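Hypothetical protein (Staphylococcus aureus subsp. aureus Mu50, PDB 4PEO) is a cysteine protease of the Prp family that removes the N-terminal nine residues of ribosomal protein bL27, a cleavage essential for growth. Local coordinates at residues I2-T7 / T15-D20; G50-R55 / N76-L81; E54-N59 / F67-V72. All blocks are in the same frame, centred on the assembly; numbering follows the deposited sequence.

Contact 1 of 3, residues I2-T7 / T15-D20; sequences ITVDIT and TDVIMD
Thr15 and Asp16 both face Thr7, making a classic beta bulge near the turn end of the hairpin. Thr7 O accepts from Thr15 N at 2.8 Å and, weakly, from Asp16 N at 3.4 Å. The hydroxyl of Thr15 lies between its own backbone N and carbonyl carbon (chi1 65°), where OG1 donates to Asp16 OD1 on the anti side of the carboxylate and also touches Thr7 CG2 at 3.4 Å. Asp16 runs beside Thr7, pointing the same way, with Asp16 CB 3.9 Å from Thr7 CB; a carboxylate suits the place because its two oxygens serve two partners, OD1 a salt bridge with Arg70 and OD2 a hydrogen bond with His68. Val17 turns to the other face, where its CG1 meets Val4 CG1 at 3.7 Å. This antiparallel beta hairpin, in which segments 2-7 and 15-20 run at 171° to each other, lies inside a five-stranded mixed sheet; helices 36-51 and 77-96 pack on the apolar face of Val4, Ile6, Val17 and Met19. Ile18 pairs with Asp5 through both backbone bonds, and a water donating to Ile18 O also donates to Asp5 OD2 and accepts from Thr3 OG1, while Asp5 OD1 bonds to Asn104. Met19, unbranched and pliable, sets its CG against Ile2 CG2 at 3.6 Å; the bend at chi3 (-74°) brings CE to Val4 CG2 at 3.8 Å. Its side chain comes within about 3 Å of that of the active-site residue His22. Asp20 exchanges backbone bonds with Thr3, and its carboxylate accepts from His66 N through OD1.

Contact 2 of 3, residues G50-R55 / N76-L81; sequences GLTSER and NDEAQL
The N-cap of helix 77-96 meets the ST turn that follows helix 36-51, with Asn76, Glu78 and Ala79 facing Thr52, Ser53 and Glu54. Threonine suits the turn because its two branches do different work: OG1 accepts from Glu54 N at 3.0 Å and donates to Ile48 O, while the methyl CG2 rests 3.6 Å from Glu78 CB. The two side chains run alongside each other, heading opposite ways. Beside them, Glu54 CB packs on Ala79 CB at 3.6 Å; the small methyl of alanine lets the stem of Glu54 lie close to the helix, and the carboxylate leads away to the backbone N atoms of Val72 and Asp73. Asn76 is the cap. With CG anti to the backbone N (chi1 -173°), OD1 accepts from Ala79 N at 3.0 Å, the donor standing 43° out of the amide carbonyl plane. Its ND2 lies 3.1 Å from Ser53 OG. A water accepts from Asn76 ND2 and from Ser53 N, the latter at 2.8 Å, and donates to Glu78 OE1. Arg55 closes the turn on its own side, NH1 donating in the guanidinium plane to Thr52 O and Glu54 O. Leu51 and Glu78 also pack against Thr85 and Leu81 of the second subunit, respectively. Methyl and methylene groups thus make the direct packing, whereas the water ties the turn to the cap; the carboxylate of Glu78, in the first helical turn, is probably favoured there by the amino end of the helix.

Contact 3 of 3, residues E54-N59 / F67-V72; sequences ERPDIN and FHIRSV
Glu54 reaches across to Val72, whose backbone N donates to OE2 at 2.7 Å in a nearly straight bond (174°) that uses the syn lone pair. The bend at chi2 (72°) places CD for this grip. A water also donates to OE2 and to Ser71 OG, and Glu54 OE1 accepts from Asp73 N, which gives both oxygens of this buried carboxylate partners; a glutamate suits the place because it can take N-H groups from a loop. Ser71 OG has a second partner in Val14 O. Beyond this carboxylate the segments form an antiparallel hairpin. Asp57 and Arg70 exchange two backbone bonds, Asp57 N to Arg70 O and Arg70 N to Asp57 O, each 2.8 Å. Asn59 and His68 do the same, His68 N meeting Asn59 O at 2.7 Å. Between them Ile58 and Ile69 are a non-hydrogen-bonded pair, and His68 O, which accepts from Asn59 N, also receives a CA-H contact from Ile58. Pro56, which lacks an N-H, precedes the first of these paired residues and lays its CB on Ile69 CG2 at 3.8 Å. The branches of Ile58 divide the apolar work: CD1 lies 3.8 Å from Ile69 CG1, and CG2 approaches Phe67 CZ at 3.5 Å. On the opposite face the polar ends of His68 and Arg70 both turn to Asp16. Strand 67-70 bonds along its other side to strand 14-20. Helix 36-51 packs on Ile69 through Leu41 and Val45 and sets Phe42 edge-to-face with Phe67, which also touches the active-site residue His22.

Overall arrangement
Contact 1 is complete along the chain before the other two begin, and contacts 2 and 3 overlap at Glu54 and Arg55. Contacts 1 and 3 are two hairpins of one mixed sheet, joined because strands 14-20 and 67-70 are neighbours in it; their centres lie about 11 Å apart. The centre of contact 2 lies about 11 Å from that of contact 3 and about 18 Å from that of contact 1, at the C-terminal end of helix 36-51 and the N-terminal end of helix 77-96, where the chain passes between helix and hairpin. Both hairpins approach His22, assigned as the active-site proton donor, whereas contact 2 lies away from the active site, beside the second subunit.

Contact 1 of 3, residues I2-T7 / T15-D20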
# COMPACT_ATOMS: atom_id res chain seq x y z
N ILE B 2 -1.17 17.24 5.18
CA ILE B 2 -2.10 16.41 4.42
C ILE B 2 -3.18 15.94 5.40
O ILE B 2 -2.84 15.52 6.51
CB ILE B 2 -1.38 15.21 3.73
CG1 ILE B 2 -0.41 15.70 2.62
CG2 ILE B 2 -2.39 14.17 3.18
CD1 ILE B 2 0.68 14.66 2.20
N THR B 3 -4.46 16.01 4.99
CA THR B 3 -5.57 15.52 5.82
C THR B 3 -6.18 14.32 5.11
O THR B 3 -6.33 14.34 3.89
CB THR B 3 -6.62 16.60 6.07
OG1 THR B 3 -7.15 17.02 4.81
CG2 THR B 3 -6.07 17.79 6.85
N VAL B 4 -6.50 13.27 5.86
CA VAL B 4 -7.12 12.07 5.31
C VAL B 4 -8.38 11.77 6.12
O VAL B 4 -8.27 11.43 7.29
CB VAL B 4 -6.17 10.83 5.26
CG1 VAL B 4 -6.82 9.68 4.49
CG2 VAL B 4 -4.81 11.18 4.66
N ASP B 5 -9.57 11.94 5.51
CA ASP B 5 -10.85 11.69 6.17
C ASP B 5 -11.30 10.29 5.82
O ASP B 5 -11.41 9.97 4.63
CB ASP B 5 -11.91 12.71 5.75
CG ASP B 5 -11.64 14.13 6.21
OD1 ASP B 5 -11.24 14.31 7.39
OD2 ASP B 5 -11.86 15.05 5.42
N ILE B 6 -11.54 9.46 6.83
CA ILE B 6 -11.87 8.04 6.63
C ILE B 6 -13.26 7.72 7.17
O ILE B 6 -13.53 7.99 8.34
CB ILE B 6 -10.75 7.17 7.28
CG1 ILE B 6 -9.35 7.56 6.75
CG2 ILE B 6 -11.03 5.69 7.09
CD1 ILE B 6 -8.24 7.57 7.76
N THR B 7 -14.12 7.14 6.32
CA THR B 7 -15.48 6.81 6.71
C THR B 7 -15.65 5.32 6.67
O THR B 7 -15.47 4.70 5.62
CB THR B 7 -16.51 7.54 5.82
OG1 THR B 7 -16.22 8.95 5.82
CG2 THR B 7 -17.95 7.27 6.26
N THR B 15 -16.02 3.03 3.39
CA THR B 15 -16.87 3.53 2.29
C THR B 15 -16.25 4.71 1.59
O THR B 15 -16.54 4.93 0.41
CB THR B 15 -18.29 3.87 2.79
OG1 THR B 15 -18.22 4.97 3.72
CG2 THR B 15 -18.99 2.65 3.44
N ASP B 16 -15.49 5.54 2.32
CA ASP B 16 -14.91 6.74 1.73
C ASP B 16 -13.57 7.04 2.33
O ASP B 16 -13.38 6.89 3.54
CB ASP B 16 -15.83 7.95 2.02
CG ASP B 16 -17.23 7.84 1.46
OD1 ASP B 16 -18.06 7.16 2.09
OD2 ASP B 16 -17.50 8.47 0.41
N VAL B 17 -12.68 7.57 1.52
CA VAL B 17 -11.39 8.08 1.98
C VAL B 17 -11.21 9.35 1.18
O VAL B 17 -11.32 9.30 -0.05
CB VAL B 17 -10.23 7.08 1.75
CG1 VAL B 17 -8.88 7.72 2.10
CG2 VAL B 17 -10.41 5.80 2.58
N ILE B 18 -10.94 10.49 1.84
CA ILE B 18 -10.68 11.74 1.11
C ILE B 18 -9.34 12.28 1.55
O ILE B 18 -9.18 12.57 2.74
CB ILE B 18 -11.80 12.80 1.30
CG1 ILE B 18 -13.19 12.18 1.01
CG2 ILE B 18 -11.50 14.03 0.42
CD1 ILE B 18 -14.40 13.11 1.21
N MET B 19 -8.41 12.46 0.60
CA MET B 19 -7.10 13.04 0.91
C MET B 19 -7.04 14.45 0.34
O MET B 19 -7.40 14.67 -0.83
CB MET B 19 -5.94 12.20 0.34
CG MET B 19 -4.55 12.79 0.62
SD MET B 19 -3.13 11.71 0.10
CE MET B 19 -3.21 10.56 1.31
N ASP B 20 -6.56 15.40 1.14
CA ASP B 20 -6.39 16.77 0.67
C ASP B 20 -5.10 17.36 1.24
O ASP B 20 -4.67 16.95 2.32
CB ASP B 20 -7.62 17.64 0.98
CG ASP B 20 -7.57 19.00 0.31
OD1 ASP B 20 -7.33 19.06 -0.93
OD2 ASP B 20 -7.70 20.02 1.02
O HOH W 1 -9.66 15.53 3.51
O HOH W 2 -14.27 10.00 4.25

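Contact 2 of 3, residues G50-R55 / N76-L81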
# COMPACT_ATOMS: atom_id res chain seq x y z
N GLY B 50 -6.52 -2.87 -10.54
CA GLY B 50 -5.74 -3.91 -11.21
C GLY B 50 -5.86 -5.31 -10.65
O GLY B 50 -5.70 -6.28 -11.40
N LEU B 51 -6.12 -5.45 -9.34
CA LEU B 51 -6.14 -6.76 -8.67
C LEU B 51 -7.50 -7.30 -8.27
O LEU B 51 -7.58 -8.47 -7.87
CB LEU B 51 -5.23 -6.75 -7.43
CG LEU B 51 -3.77 -6.28 -7.65
CD1 LEU B 51 -3.06 -6.10 -6.32
CD2 LEU B 51 -3.00 -7.24 -8.57
N THR B 52 -8.54 -6.46 -8.29
CA THR B 52 -9.90 -6.83 -7.87
C THR B 52 -10.93 -6.46 -8.94
O THR B 52 -10.61 -5.74 -9.89
CB THR B 52 -10.29 -6.17 -6.51
OG1 THR B 52 -10.81 -4.85 -6.75
CG2 THR B 52 -9.13 -6.10 -5.50
N SER B 53 -12.19 -6.88 -8.72
CA SER B 53 -13.32 -6.54 -9.60
C SER B 53 -13.98 -5.21 -9.17
O SER B 53 -14.89 -4.72 -9.85
CB SER B 53 -14.36 -7.66 -9.56
OG SER B 53 -14.82 -7.86 -8.23
N GLU B 54 -13.54 -4.63 -8.04
CA GLU B 54 -14.10 -3.37 -7.56
C GLU B 54 -13.63 -2.18 -8.39
O GLU B 54 -12.45 -2.07 -8.74
CB GLU B 54 -13.78 -3.19 -6.06
CG GLU B 54 -13.89 -1.76 -5.52
CD GLU B 54 -15.28 -1.16 -5.34
OE1 GLU B 54 -16.27 -1.74 -5.84
OE2 GLU B 54 -15.37 -0.08 -4.71
N ARG B 55 -14.57 -1.28 -8.73
CA ARG B 55 -14.28 -0.06 -9.47
C ARG B 55 -14.80 1.10 -8.65
O ARG B 55 -15.99 1.45 -8.73
CB ARG B 55 -14.87 -0.09 -10.90
CG ARG B 55 -14.30 -1.20 -11.78
CD ARG B 55 -12.84 -1.00 -12.10
NE ARG B 55 -12.30 -2.08 -12.93
CZ ARG B 55 -11.72 -3.18 -12.46
NH1 ARG B 55 -11.59 -3.36 -11.15
NH2 ARG B 55 -11.28 -4.11 -13.30
N ASN B 76 -16.74 -6.40 -1.27
CA ASN B 76 -15.59 -6.97 -1.96
C ASN B 76 -14.47 -7.07 -0.93
O ASN B 76 -13.84 -6.06 -0.60
CB ASN B 76 -15.17 -6.12 -3.18
CG ASN B 76 -14.10 -6.79 -4.01
OD1 ASN B 76 -13.05 -7.20 -3.51
ND2 ASN B 76 -14.36 -6.94 -5.29
N ASP B 77 -14.24 -8.28 -0.40
CA ASP B 77 -13.24 -8.50 0.64
C ASP B 77 -11.83 -8.10 0.22
O ASP B 77 -11.07 -7.59 1.04
CB ASP B 77 -13.27 -9.96 1.12
CG ASP B 77 -14.52 -10.34 1.90
OD1 ASP B 77 -15.30 -9.43 2.28
OD2 ASP B 77 -14.69 -11.54 2.18
N GLU B 78 -11.48 -8.32 -1.06
CA GLU B 78 -10.14 -7.98 -1.56
C GLU B 78 -9.93 -6.46 -1.59
O GLU B 78 -8.92 -5.98 -1.08
CB GLU B 78 -9.93 -8.57 -2.96
CG GLU B 78 -9.70 -10.07 -3.00
CD GLU B 78 -9.31 -10.56 -4.38
OE1 GLU B 78 -9.90 -10.09 -5.38
OE2 GLU B 78 -8.41 -11.42 -4.46
N ALA B 79 -10.91 -5.70 -2.14
CA ALA B 79 -10.82 -4.23 -2.17
C ALA B 79 -10.79 -3.70 -0.72
O ALA B 79 -10.01 -2.80 -0.42
CB ALA B 79 -12.01 -3.64 -2.92
N GLN B 80 -11.60 -4.30 0.18
CA GLN B 80 -11.61 -3.89 1.59
C GLN B 80 -10.25 -4.13 2.26
O GLN B 80 -9.76 -3.25 2.98
CB GLN B 80 -12.74 -4.57 2.36
CG GLN B 80 -14.12 -3.96 2.04
CD GLN B 80 -14.23 -2.52 2.51
OE1 GLN B 80 -13.96 -2.22 3.67
NE2 GLN B 80 -14.64 -1.60 1.65
N LEU B 81 -9.62 -5.28 1.97
CA LEU B 81 -8.28 -5.56 2.51
C LEU B 81 -7.27 -4.52 2.00
O LEU B 81 -6.43 -4.06 2.77
CB LEU B 81 -7.82 -6.98 2.14
CG LEU B 81 -6.46 -7.40 2.70
CD1 LEU B 81 -6.46 -7.37 4.23
CD2 LEU B 81 -6.06 -8.76 2.19
O HOH W 3 -12.41 -8.83 -6.74

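Contact 3 of 3, residues E54-N59 / F67-V72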
# COMPACT_ATOMS: atom_id res chain seq x y z
N GLU B 54 -13.54 -4.63 -8.04
CA GLU B 54 -14.10 -3.37 -7.56
C GLU B 54 -13.63 -2.18 -8.39
O GLU B 54 -12.45 -2.07 -8.74
CB GLU B 54 -13.78 -3.19 -6.06
CG GLU B 54 -13.89 -1.76 -5.52
CD GLU B 54 -15.28 -1.16 -5.34
OE1 GLU B 54 -16.27 -1.74 -5.84
OE2 GLU B 54 -15.37 -0.08 -4.71
N ARG B 55 -14.57 -1.28 -8.73
CA ARG B 55 -14.28 -0.06 -9.47
C ARG B 55 -14.80 1.10 -8.65
O ARG B 55 -15.99 1.45 -8.73
CB ARG B 55 -14.87 -0.09 -10.90
CG ARG B 55 -14.30 -1.20 -11.78
CD ARG B 55 -12.84 -1.00 -12.10
NE ARG B 55 -12.30 -2.08 -12.93
CZ ARG B 55 -11.72 -3.18 -12.46
NH1 ARG B 55 -11.59 -3.36 -11.15
NH2 ARG B 55 -11.28 -4.11 -13.30
N PRO B 56 -13.95 1.64 -7.75
CA PRO B 56 -14.42 2.74 -6.89
C PRO B 56 -14.79 3.98 -7.67
O PRO B 56 -14.28 4.20 -8.77
CB PRO B 56 -13.23 3.02 -5.97
CG PRO B 56 -12.31 1.85 -6.11
CD PRO B 56 -12.52 1.34 -7.52
N ASP B 57 -15.65 4.81 -7.07
CA ASP B 57 -16.07 6.08 -7.65
C ASP B 57 -15.04 7.10 -7.17
O ASP B 57 -14.94 7.36 -5.97
CB ASP B 57 -17.49 6.41 -7.16
CG ASP B 57 -18.20 7.58 -7.81
OD1 ASP B 57 -17.58 8.27 -8.65
OD2 ASP B 57 -19.38 7.81 -7.48
N ILE B 58 -14.21 7.62 -8.11
CA ILE B 58 -13.11 8.53 -7.80
C ILE B 58 -13.47 9.93 -8.24
O ILE B 58 -13.86 10.14 -9.40
CB ILE B 58 -11.78 8.05 -8.45
CG1 ILE B 58 -11.36 6.58 -8.09
CG2 ILE B 58 -10.62 9.06 -8.27
CD1 ILE B 58 -11.03 6.27 -6.66
N ASN B 59 -13.33 10.90 -7.33
CA ASN B 59 -13.56 12.31 -7.65
C ASN B 59 -12.42 13.13 -7.06
O ASN B 59 -11.81 12.72 -6.07
CB ASN B 59 -14.90 12.80 -7.13
CG ASN B 59 -16.06 12.36 -7.98
OD1 ASN B 59 -16.35 12.95 -9.03
ND2 ASN B 59 -16.72 11.30 -7.58
N PHE B 67 -9.10 14.44 -3.14
CA PHE B 67 -9.13 13.15 -3.82
C PHE B 67 -9.97 12.18 -3.02
O PHE B 67 -9.59 11.76 -1.93
CB PHE B 67 -7.71 12.63 -4.07
CG PHE B 67 -7.65 11.44 -4.99
CD1 PHE B 67 -7.86 10.15 -4.50
CD2 PHE B 67 -7.39 11.60 -6.34
CE1 PHE B 67 -7.81 9.05 -5.35
CE2 PHE B 67 -7.33 10.49 -7.19
CZ PHE B 67 -7.51 9.22 -6.68
N HIS B 68 -11.15 11.88 -3.56
CA HIS B 68 -12.17 11.09 -2.90
C HIS B 68 -12.36 9.75 -3.55
O HIS B 68 -12.71 9.68 -4.73
CB HIS B 68 -13.49 11.90 -2.90
CG HIS B 68 -14.67 11.16 -2.33
ND1 HIS B 68 -15.96 11.43 -2.76
CD2 HIS B 68 -14.71 10.20 -1.38
CE1 HIS B 68 -16.74 10.61 -2.07
NE2 HIS B 68 -16.04 9.88 -1.20
N ILE B 69 -12.11 8.70 -2.78
CA ILE B 69 -12.35 7.31 -3.15
C ILE B 69 -13.67 6.92 -2.48
O ILE B 69 -13.76 6.94 -1.25
CB ILE B 69 -11.23 6.35 -2.67
CG1 ILE B 69 -9.82 6.81 -3.11
CG2 ILE B 69 -11.56 4.90 -3.08
CD1 ILE B 69 -8.68 6.18 -2.23
N ARG B 70 -14.67 6.56 -3.27
CA ARG B 70 -15.92 6.08 -2.72
C ARG B 70 -16.07 4.61 -3.12
O ARG B 70 -16.07 4.30 -4.31
CB ARG B 70 -17.11 6.93 -3.20
CG ARG B 70 -18.47 6.28 -3.01
CD ARG B 70 -18.94 6.24 -1.57
NE ARG B 70 -20.29 5.69 -1.46
CZ ARG B 70 -21.00 5.64 -0.34
NH1 ARG B 70 -20.51 6.14 0.79
NH2 ARG B 70 -22.22 5.11 -0.34
N SER B 71 -16.19 3.71 -2.12
CA SER B 71 -16.37 2.29 -2.42
C SER B 71 -17.72 2.05 -3.06
O SER B 71 -18.73 2.67 -2.68
CB SER B 71 -16.23 1.44 -1.15
OG SER B 71 -14.95 1.65 -0.57
N VAL B 72 -17.73 1.17 -4.07
CA VAL B 72 -18.98 0.81 -4.75
C VAL B 72 -19.46 -0.53 -4.20
O VAL B 72 -20.57 -0.61 -3.65
CB VAL B 72 -18.88 0.87 -6.29
CG1 VAL B 72 -20.16 0.35 -6.95
CG2 VAL B 72 -18.60 2.30 -6.75
O HOH W 4 -13.63 -0.07 -2.63